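Local coordinates for putative cytochrome P450 120 (Synechocystis sp., PDB 2VE3), which binds heme and retinoic acid, and probably acts as a cytochrome P450 monooxygenase that inserts oxygen into its substrate, at residues Gly16-Pro21 and Lys48-Gly53; Thr79-Thr84 and Gly180-Pro185; Phe171-Thr176 and Ala201-Glu206. All coordinates share one frame; numbering follows the deposited sequence.

Interaction 1: Gly16-Pro21 and Lys48-Gly53; sequences GDFGLP and KTRLFG
The ring of Phe-18 has Lys-48 NZ over the centre of one face and the Arg-50 guanidinium on the opposite side, shifted toward CB and CG. Lys-48 crosses the ring at about a right angle and bends at its last torsion (chi4 71°), which turns NZ inward to stand 3.6 Å from the ring centroid, almost on the ring normal, as a cation-pi contact. The same ammonium donates to Gly-16 O at 2.8 Å (NZ to O), coming from above the carbonyl plane. On the far face the Arg-50 guanidinium stacks on the ring, centres 4.6 Å apart and planes 29° from coplanar, while NH1 adds a weak bond of 3.5 Å to Leu-20 O. The ring edge meets the backbone, with CE1 3.2 Å from Thr-49 O. These contacts lay the end of the proline-rich N-terminal region of the P450 fold alongside strand 47-51, an outermost strand of the mixed sheet, the two running nearly parallel. An alanine in place of Phe-18 would probably leave the Lys-48 ammonium without its aromatic face and strip the Arg-50 guanidinium of its ring stack, with only CB still against it. Gly-16 presses close to the strand, CA to Lys-48 O 3.3 Å, where a CB would clash with that oxygen. Beyond the pair, Trp-340 meets the Phe-18 ring, Arg-50 NE bonds Asn-55 OD1, and Thr-49 OG1 bonds Glu-25.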
loop_
_atom_site.group_PDB
_atom_site.type_symbol
_atom_site.label_atom_id
_atom_site.label_comp_id
_atom_site.label_asym_id
_atom_site.label_seq_id
_atom_site.Cartn_x
_atom_site.Cartn_y
_atom_site.Cartn_z
ATOM N N GLY A 16 -21.299 -16.970 -10.198
ATOM C CA GLY A 16 -20.162 -17.282 -9.341
ATOM C C GLY A 16 -20.448 -18.389 -8.340
ATOM O O GLY A 16 -21.595 -18.567 -7.924
ATOM N N ASP A 17 -19.401 -19.124 -7.961
ATOM C CA ASP A 17 -19.488 -20.227 -6.986
ATOM C C ASP A 17 -19.228 -19.783 -5.538
ATOM O O ASP A 17 -18.227 -19.123 -5.250
ATOM C CB ASP A 17 -18.498 -21.332 -7.351
ATOM C CG ASP A 17 -18.760 -21.925 -8.718
ATOM O OD1 ASP A 17 -19.938 -21.950 -9.145
ATOM O OD2 ASP A 17 -17.784 -22.376 -9.359
ATOM N N PHE A 18 -20.139 -20.156 -4.643
ATOM C CA PHE A 18 -20.018 -19.849 -3.219
ATOM C C PHE A 18 -19.157 -20.857 -2.484
ATOM O O PHE A 18 -18.585 -20.534 -1.443
ATOM C CB PHE A 18 -21.396 -19.769 -2.553
ATOM C CG PHE A 18 -22.062 -18.421 -2.669
ATOM C CD1 PHE A 18 -21.322 -17.269 -2.898
ATOM C CD2 PHE A 18 -23.431 -18.300 -2.508
ATOM C CE1 PHE A 18 -21.945 -16.033 -2.989
ATOM C CE2 PHE A 18 -24.054 -17.061 -2.593
ATOM C CZ PHE A 18 -23.305 -15.932 -2.828
ATOM N N GLY A 19 -19.069 -22.075 -3.031
ATOM C CA GLY A 19 -18.282 -23.163 -2.427
ATOM C C GLY A 19 -18.875 -23.695 -1.129
ATOM O O GLY A 19 -20.085 -23.616 -0.917
ATOM N N LEU A 20 -18.016 -24.234 -0.265
ATOM C CA LEU A 20 -18.428 -24.763 1.043
ATOM C C LEU A 20 -19.022 -23.675 1.925
ATOM O O LEU A 20 -18.687 -22.505 1.756
ATOM C CB LEU A 20 -17.234 -25.392 1.771
ATOM C CG LEU A 20 -16.606 -26.622 1.119
ATOM C CD1 LEU A 20 -15.130 -26.809 1.493
ATOM C CD2 LEU A 20 -17.435 -27.856 1.442
ATOM N N PRO A 21 -19.897 -24.060 2.888
ATOM C CA PRO A 21 -20.360 -23.079 3.872
ATOM C C PRO A 21 -19.175 -22.503 4.652
ATOM O O PRO A 21 -18.212 -23.218 4.939
ATOM C CB PRO A 21 -21.273 -23.900 4.794
ATOM C CG PRO A 21 -21.681 -25.065 3.980
ATOM C CD PRO A 21 -20.491 -25.388 3.131
ATOM N N LYS A 48 -19.592 -13.263 -8.175
ATOM C CA LYS A 48 -19.738 -13.489 -6.742
ATOM C C LYS A 48 -18.917 -14.687 -6.233
ATOM O O LYS A 48 -18.621 -15.651 -6.962
ATOM C CB LYS A 48 -21.214 -13.624 -6.341
ATOM C CG LYS A 48 -21.835 -14.971 -6.690
ATOM C CD LYS A 48 -23.308 -15.013 -6.337
ATOM C CE LYS A 48 -23.970 -16.220 -6.973
ATOM N NZ LYS A 48 -23.506 -17.446 -6.293
ATOM N N THR A 49 -18.542 -14.606 -4.964
ATOM C CA THR A 49 -17.827 -15.674 -4.306
ATOM C C THR A 49 -18.192 -15.619 -2.829
ATOM O O THR A 49 -19.060 -14.844 -2.425
ATOM C CB THR A 49 -16.296 -15.543 -4.539
ATOM O OG1 THR A 49 -15.603 -16.608 -3.879
ATOM C CG2 THR A 49 -15.775 -14.211 -4.044
ATOM N N ARG A 50 -17.537 -16.450 -2.029
ATOM C CA ARG A 50 -17.695 -16.382 -0.586
ATOM C C ARG A 50 -16.315 -16.407 0.039
ATOM O O ARG A 50 -15.487 -17.251 -0.284
ATOM C CB ARG A 50 -18.579 -17.519 -0.085
ATOM C CG ARG A 50 -18.589 -17.729 1.437
ATOM C CD ARG A 50 -19.487 -18.891 1.777
ATOM N NE ARG A 50 -20.892 -18.559 1.556
ATOM C CZ ARG A 50 -21.817 -19.416 1.126
ATOM N NH1 ARG A 50 -21.494 -20.670 0.844
ATOM N NH2 ARG A 50 -23.068 -19.007 0.959
ATOM N N LEU A 51 -16.057 -15.438 0.903
ATOM C CA LEU A 51 -14.751 -15.320 1.528
ATOM C C LEU A 51 -14.930 -15.012 3.006
ATOM O O LEU A 51 -15.706 -14.140 3.362
ATOM C CB LEU A 51 -13.907 -14.236 0.839
ATOM C CG LEU A 51 -13.699 -14.298 -0.687
ATOM C CD1 LEU A 51 -13.069 -12.987 -1.178
ATOM C CD2 LEU A 51 -12.867 -15.486 -1.114
ATOM N N PHE A 52 -14.228 -15.770 3.848
ATOM C CA PHE A 52 -14.230 -15.590 5.314
ATOM C C PHE A 52 -15.654 -15.480 5.860
ATOM O O PHE A 52 -15.944 -14.603 6.677
ATOM C CB PHE A 52 -13.434 -14.342 5.717
ATOM C CG PHE A 52 -12.053 -14.264 5.123
ATOM C CD1 PHE A 52 -10.960 -14.781 5.810
ATOM C CD2 PHE A 52 -11.845 -13.649 3.892
ATOM C CE1 PHE A 52 -9.686 -14.704 5.273
ATOM C CE2 PHE A 52 -10.575 -13.554 3.345
ATOM C CZ PHE A 52 -9.491 -14.089 4.034
ATOM N N GLY A 53 -16.537 -16.336 5.353
ATOM C CA GLY A 53 -17.930 -16.390 5.777
ATOM C C GLY A 53 -18.872 -15.352 5.197
ATOM O O GLY A 53 -20.048 -15.336 5.567
HETATM O O HOH W 1 -16.892 -17.323 -7.873
#

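Interaction 2: Thr79-Thr84 and Gly180-Pro185; sequences TWPLST and GLFSLP. With REA (retinoic acid), chain D.
Trp-80, just before the B' helix (82-88), and Thr-84, in its first turn, meet Phe-182 in the loop that follows the F helix (170-181), and together they line the retinoic acid pocket. The polar centre of the contact is the carbonyl of Leu-181. Ser-83 OG donates to Leu-181 O at 2.7 Å and Thr-84 OG1 donates to the same oxygen at 3.0 Å, each from above the carbonyl plane and from opposite faces of it, so two side chains grip this one buried acceptor. Ser-83 OG lies between its own backbone N and carbonyl carbon (chi1 58°), and there it also receives a long, weak bond from Ser-183 N. Besides its hydrogen bond, Thr-84 OG1 stands over the face of the Phe-182 ring, offset toward the rim, 3.6 Å from CE1. The edge of the Phe-182 ring faces Trp-80, with Phe-182 CZ 4.0 Å from Trp-80 CE3, and Pro-81 CG packs 3.8 Å from Phe-182 CE1. Further out, Leu-82 CD2 rests on Pro-185 CG. The ligand is touched from both segments: C18 of retinoic acid sits over the centre of the Trp-80 ring, Thr-84 CG2 is 3.7 Å from the same C18, and Phe-182 CZ comes within 3.3 Å of C10 on the polyene chain. Trp-80 also touches the heme, and Gln-345 NE2 hydrogen-bonds the ligand. A B-C region packed against the end of helix F, the two forming a wall of the substrate cavity, is characteristic of cytochromes P450.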
loop_
_atom_site.group_PDB
_atom_site.type_symbol
_atom_site.label_atom_id
_atom_site.label_comp_id
_atom_site.label_asym_id
_atom_site.label_seq_id
_atom_site.Cartn_x
_atom_site.Cartn_y
_atom_site.Cartn_z
ATOM N N THR A 79 -14.801 -2.268 4.979
ATOM C CA THR A 79 -14.503 -3.419 5.809
ATOM C C THR A 79 -13.228 -4.104 5.326
ATOM O O THR A 79 -12.644 -3.721 4.316
ATOM C CB THR A 79 -15.724 -4.377 5.877
ATOM O OG1 THR A 79 -15.584 -5.259 6.991
ATOM C CG2 THR A 79 -15.888 -5.157 4.572
ATOM N N TRP A 80 -12.794 -5.110 6.077
ATOM C CA TRP A 80 -11.613 -5.889 5.741
ATOM C C TRP A 80 -11.909 -7.326 6.150
ATOM O O TRP A 80 -12.755 -7.544 7.009
ATOM C CB TRP A 80 -10.369 -5.331 6.446
ATOM C CG TRP A 80 -9.835 -4.021 5.825
ATOM C CD1 TRP A 80 -9.907 -2.763 6.359
ATOM C CD2 TRP A 80 -9.196 -3.873 4.546
ATOM N NE1 TRP A 80 -9.343 -1.848 5.498
ATOM C CE2 TRP A 80 -8.896 -2.500 4.383
ATOM C CE3 TRP A 80 -8.848 -4.771 3.520
ATOM C CZ2 TRP A 80 -8.265 -2.002 3.244
ATOM C CZ3 TRP A 80 -8.209 -4.271 2.388
ATOM C CH2 TRP A 80 -7.922 -2.901 2.263
ATOM N N PRO A 81 -11.247 -8.309 5.512
ATOM C CA PRO A 81 -11.336 -9.713 5.939
ATOM C C PRO A 81 -11.157 -9.930 7.465
ATOM O O PRO A 81 -10.462 -9.164 8.129
ATOM C CB PRO A 81 -10.213 -10.380 5.141
ATOM C CG PRO A 81 -10.123 -9.543 3.876
ATOM C CD PRO A 81 -10.386 -8.144 4.323
ATOM N N LEU A 82 -11.797 -10.962 8.004
ATOM C CA LEU A 82 -11.849 -11.188 9.455
ATOM C C LEU A 82 -10.480 -11.158 10.149
ATOM O O LEU A 82 -10.338 -10.573 11.235
ATOM C CB LEU A 82 -12.590 -12.514 9.788
ATOM C CG LEU A 82 -12.695 -12.818 11.297
ATOM C CD1 LEU A 82 -13.398 -11.674 12.028
ATOM C CD2 LEU A 82 -13.366 -14.158 11.614
ATOM N N SER A 83 -9.493 -11.808 9.533
ATOM C CA SER A 83 -8.125 -11.822 10.036
ATOM C C SER A 83 -7.525 -10.414 10.110
ATOM O O SER A 83 -6.875 -10.069 11.094
ATOM C CB SER A 83 -7.250 -12.706 9.147
ATOM O OG SER A 83 -7.267 -12.236 7.804
ATOM N N THR A 84 -7.739 -9.623 9.056
ATOM C CA THR A 84 -7.216 -8.251 8.966
ATOM C C THR A 84 -7.802 -7.353 10.053
ATOM O O THR A 84 -7.078 -6.594 10.689
ATOM C CB THR A 84 -7.526 -7.598 7.590
ATOM O OG1 THR A 84 -7.474 -8.584 6.559
ATOM C CG2 THR A 84 -6.542 -6.462 7.287
ATOM N N GLY A 180 0.272 -12.754 8.689
ATOM C CA GLY A 180 -1.043 -13.233 9.108
ATOM C C GLY A 180 -2.207 -12.334 8.769
ATOM O O GLY A 180 -3.347 -12.726 8.963
ATOM N N LEU A 181 -1.931 -11.119 8.280
ATOM C CA LEU A 181 -2.974 -10.130 7.987
ATOM C C LEU A 181 -4.048 -10.658 7.027
ATOM O O LEU A 181 -5.258 -10.480 7.266
ATOM C CB LEU A 181 -2.359 -8.827 7.445
ATOM C CG LEU A 181 -1.913 -7.794 8.487
ATOM C CD1 LEU A 181 -0.960 -6.807 7.855
ATOM C CD2 LEU A 181 -3.104 -7.078 9.147
ATOM N N PHE A 182 -3.607 -11.313 5.956
ATOM C CA PHE A 182 -4.533 -12.013 5.066
ATOM C C PHE A 182 -4.257 -13.516 5.135
ATOM O O PHE A 182 -3.376 -14.035 4.454
ATOM C CB PHE A 182 -4.474 -11.450 3.643
ATOM C CG PHE A 182 -4.914 -10.002 3.547
ATOM C CD1 PHE A 182 -6.200 -9.677 3.121
ATOM C CD2 PHE A 182 -4.050 -8.968 3.889
ATOM C CE1 PHE A 182 -6.611 -8.337 3.029
ATOM C CE2 PHE A 182 -4.460 -7.620 3.801
ATOM C CZ PHE A 182 -5.744 -7.318 3.378
ATOM N N SER A 183 -5.009 -14.176 6.013
ATOM C CA SER A 183 -4.831 -15.595 6.344
ATOM C C SER A 183 -6.116 -16.161 6.948
ATOM O O SER A 183 -7.069 -15.414 7.223
ATOM C CB SER A 183 -3.669 -15.777 7.335
ATOM O OG SER A 183 -3.960 -15.134 8.562
ATOM N N LEU A 184 -6.133 -17.480 7.161
ATOM C CA LEU A 184 -7.237 -18.139 7.862
ATOM C C LEU A 184 -7.203 -17.724 9.333
ATOM O O LEU A 184 -6.208 -17.991 10.004
ATOM C CB LEU A 184 -7.124 -19.672 7.788
ATOM C CG LEU A 184 -7.280 -20.466 6.490
ATOM C CD1 LEU A 184 -7.397 -21.974 6.832
ATOM C CD2 LEU A 184 -8.464 -20.001 5.641
ATOM N N PRO A 185 -8.293 -17.100 9.834
ATOM C CA PRO A 185 -8.300 -16.569 11.201
ATOM C C PRO A 185 -8.437 -17.678 12.267
ATOM O O PRO A 185 -9.342 -17.643 13.102
ATOM C CB PRO A 185 -9.502 -15.617 11.206
ATOM C CG PRO A 185 -10.435 -16.178 10.165
ATOM C CD PRO A 185 -9.592 -16.902 9.150
HETATM C C1 REA D . -3.581 -0.427 3.667
HETATM C C2 REA D . -3.866 0.435 4.893
HETATM C C3 REA D . -5.311 0.235 5.353
HETATM C C4 REA D . -5.501 -1.189 5.871
HETATM C C5 REA D . -4.862 -2.233 4.979
HETATM C C6 REA D . -3.962 -1.889 3.963
HETATM C C7 REA D . -3.368 -2.974 3.171
HETATM C C8 REA D . -4.154 -3.618 2.118
HETATM C C9 REA D . -3.585 -4.805 1.445
HETATM C C10 REA D . -4.539 -5.659 0.770
HETATM C C11 REA D . -4.348 -6.208 -0.561
HETATM C C12 REA D . -5.609 -6.648 -1.157
HETATM C C13 REA D . -5.772 -7.944 -1.814
HETATM C C14 REA D . -7.028 -8.116 -2.429
HETATM C C15 REA D . -7.281 -8.974 -3.571
HETATM C C16 REA D . -4.424 0.060 2.473
HETATM C C17 REA D . -2.092 -0.276 3.356
HETATM C C18 REA D . -5.211 -3.678 5.242
HETATM C C19 REA D . -2.116 -5.154 1.484
HETATM C C20 REA D . -4.682 -8.984 -1.796
HETATM O O1 REA D . -6.353 -9.578 -4.134
HETATM O O2 REA D . -8.440 -9.112 -3.993
#

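Interaction 3: Phe171-Thr176 and Ala201-Glu206; sequences FPWFET and ALLLAE
Trp-173 sets its CG anti to the carbonyl carbon (chi1 -73°), and chi2 of -23° turns the indole so that a face meets Leu-202, while the same kind of first torsion in Glu-206 places its CG beside the indole's rim. The broad face of the indole lies on Leu-202: CB stands 3.8 Å from the centroid of the six-membered ring, almost on the ring normal, a CH-pi contact, and CD1 covers the pyrrole side, 3.4 Å from NE1. At the ring edge Glu-206 CG lies 3.4 Å from CZ3, so it is the aliphatic part of the glutamate that packs there. Leu-203 slides past the tryptophan in the opposite direction. Its CD2 touches both Trp-173 CB, at 3.7 Å, and Phe-174 CD2, at 3.6 Å. No hydrogen bond joins the two segments. The helices pass at -137°, their segment axes 9.8 Å apart at closest, as helices F and G of the P450 fold. Leu-203 also touches Leu-170 and Tyr-177 of helix 170-181, and Phe-174 continues inward onto Leu-249, Leu-252 and Phe-253 of the long helix 241-272, with Phe-152 of helix 143-159 meeting its ring.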
loop_
_atom_site.group_PDB
_atom_site.type_symbol
_atom_site.label_atom_id
_atom_site.label_comp_id
_atom_site.label_asym_id
_atom_site.label_seq_id
_atom_site.Cartn_x
_atom_site.Cartn_y
_atom_site.Cartn_z
ATOM N N PHE A 171 11.415 -5.212 13.761
ATOM C CA PHE A 171 11.326 -5.667 12.365
ATOM C C PHE A 171 10.908 -7.137 12.270
ATOM O O PHE A 171 9.930 -7.442 11.599
ATOM C CB PHE A 171 12.651 -5.387 11.627
ATOM C CG PHE A 171 12.659 -5.801 10.181
ATOM C CD1 PHE A 171 11.928 -5.094 9.233
ATOM C CD2 PHE A 171 13.419 -6.890 9.762
ATOM C CE1 PHE A 171 11.939 -5.473 7.896
ATOM C CE2 PHE A 171 13.446 -7.276 8.415
ATOM C CZ PHE A 171 12.702 -6.560 7.483
ATOM N N PRO A 172 11.620 -8.048 12.964
ATOM C CA PRO A 172 11.220 -9.459 12.998
ATOM C C PRO A 172 9.751 -9.681 13.381
ATOM O O PRO A 172 9.068 -10.505 12.755
ATOM C CB PRO A 172 12.125 -10.044 14.083
ATOM C CG PRO A 172 13.334 -9.163 14.082
ATOM C CD PRO A 172 12.857 -7.809 13.738
ATOM N N TRP A 173 9.277 -8.954 14.391
ATOM C CA TRP A 173 7.887 -9.018 14.829
ATOM C C TRP A 173 6.903 -8.520 13.760
ATOM O O TRP A 173 5.891 -9.161 13.497
ATOM C CB TRP A 173 7.695 -8.228 16.135
ATOM C CG TRP A 173 8.288 -8.893 17.356
ATOM C CD1 TRP A 173 8.559 -10.232 17.525
ATOM C CD2 TRP A 173 8.635 -8.264 18.593
ATOM N NE1 TRP A 173 9.077 -10.463 18.782
ATOM C CE2 TRP A 173 9.136 -9.275 19.456
ATOM C CE3 TRP A 173 8.585 -6.942 19.055
ATOM C CZ2 TRP A 173 9.580 -9.005 20.752
ATOM C CZ3 TRP A 173 9.025 -6.676 20.347
ATOM C CH2 TRP A 173 9.517 -7.709 21.183
ATOM N N PHE A 174 7.199 -7.375 13.152
ATOM C CA PHE A 174 6.357 -6.830 12.096
ATOM C C PHE A 174 6.220 -7.755 10.896
ATOM O O PHE A 174 5.144 -7.880 10.322
ATOM C CB PHE A 174 6.855 -5.458 11.658
ATOM C CG PHE A 174 5.866 -4.362 11.907
ATOM C CD1 PHE A 174 4.873 -4.090 10.970
ATOM C CD2 PHE A 174 5.908 -3.616 13.074
ATOM C CE1 PHE A 174 3.948 -3.083 11.190
ATOM C CE2 PHE A 174 4.981 -2.597 13.304
ATOM C CZ PHE A 174 3.998 -2.337 12.361
ATOM N N GLU A 175 7.307 -8.420 10.547
ATOM C CA GLU A 175 7.326 -9.369 9.437
ATOM C C GLU A 175 6.379 -10.533 9.673
ATOM O O GLU A 175 5.639 -10.935 8.771
ATOM C CB GLU A 175 8.760 -9.845 9.174
ATOM C CG GLU A 175 9.687 -8.695 8.823
ATOM C CD GLU A 175 9.355 -8.079 7.466
ATOM O OE1 GLU A 175 8.676 -7.014 7.401
ATOM O OE2 GLU A 175 9.771 -8.680 6.460
ATOM N N THR A 176 6.397 -11.043 10.906
ATOM C CA THR A 176 5.455 -12.063 11.368
ATOM C C THR A 176 4.000 -11.543 11.457
ATOM O O THR A 176 3.061 -12.218 11.039
ATOM C CB THR A 176 5.908 -12.598 12.748
ATOM O OG1 THR A 176 7.283 -12.995 12.654
ATOM C CG2 THR A 176 5.074 -13.776 13.180
ATOM N N ALA A 201 0.703 -8.608 19.874
ATOM C CA ALA A 201 0.765 -8.429 21.332
ATOM C C ALA A 201 2.122 -7.880 21.747
ATOM O O ALA A 201 2.213 -6.936 22.541
ATOM C CB ALA A 201 0.482 -9.748 22.054
ATOM N N LEU A 202 3.176 -8.474 21.200
ATOM C CA LEU A 202 4.541 -8.048 21.485
ATOM C C LEU A 202 4.818 -6.638 20.980
ATOM O O LEU A 202 5.489 -5.863 21.657
ATOM C CB LEU A 202 5.548 -9.044 20.899
ATOM C CG LEU A 202 5.601 -10.435 21.546
ATOM C CD1 LEU A 202 6.342 -11.424 20.638
ATOM C CD2 LEU A 202 6.243 -10.398 22.925
ATOM N N LEU A 203 4.296 -6.306 19.798
ATOM C CA LEU A 203 4.482 -4.970 19.234
ATOM C C LEU A 203 3.739 -3.895 20.015
ATOM O O LEU A 203 4.281 -2.815 20.224
ATOM C CB LEU A 203 4.064 -4.912 17.753
ATOM C CG LEU A 203 4.927 -5.683 16.747
ATOM C CD1 LEU A 203 4.146 -5.999 15.491
ATOM C CD2 LEU A 203 6.200 -4.909 16.433
ATOM N N LEU A 204 2.499 -4.172 20.429
ATOM C CA LEU A 204 1.722 -3.187 21.195
ATOM C C LEU A 204 2.394 -2.908 22.546
ATOM O O LEU A 204 2.476 -1.755 22.975
ATOM C CB LEU A 204 0.278 -3.665 21.407
ATOM C CG LEU A 204 -0.686 -3.758 20.221
ATOM C CD1 LEU A 204 -1.968 -4.446 20.685
ATOM C CD2 LEU A 204 -1.004 -2.386 19.649
ATOM N N ALA A 205 2.901 -3.963 23.189
ATOM C CA ALA A 205 3.574 -3.837 24.478
ATOM C C ALA A 205 4.793 -2.930 24.373
ATOM O O ALA A 205 5.055 -2.147 25.273
ATOM C CB ALA A 205 3.950 -5.216 25.034
ATOM N N GLU A 206 5.519 -3.028 23.260
ATOM C CA GLU A 206 6.647 -2.139 22.960
ATOM C C GLU A 206 6.232 -0.715 22.638
ATOM O O GLU A 206 6.868 0.234 23.088
ATOM C CB GLU A 206 7.477 -2.680 21.788
ATOM C CG GLU A 206 8.304 -3.880 22.149
ATOM C CD GLU A 206 9.215 -3.596 23.328
ATOM O OE1 GLU A 206 10.187 -2.824 23.143
ATOM O OE2 GLU A 206 8.943 -4.133 24.434
#

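Burial separates the three contacts: interaction 1 is at the surface, interaction 3 is partly buried, and interaction 2 is buried beside the ligand. Their chemistry follows. Interaction 1 relies on charged groups around an aromatic ring, interaction 2 on hydroxyls bonded to a backbone carbonyl with ligand-facing aromatics, and interaction 3 on apolar and CH-pi packing, with no hydrogen bond across it. Interactions 2 and 3 share helix 170-181, one at its C-terminal end and the other nearer its start, their centres about 17 Å apart. Interactions 1 and 2 touch through Phe-52, whose CE1 is 3.3 Å from Ser-183 O and whose CE2 packs on Pro-81 CB. Interactions 1 and 3 do not meet.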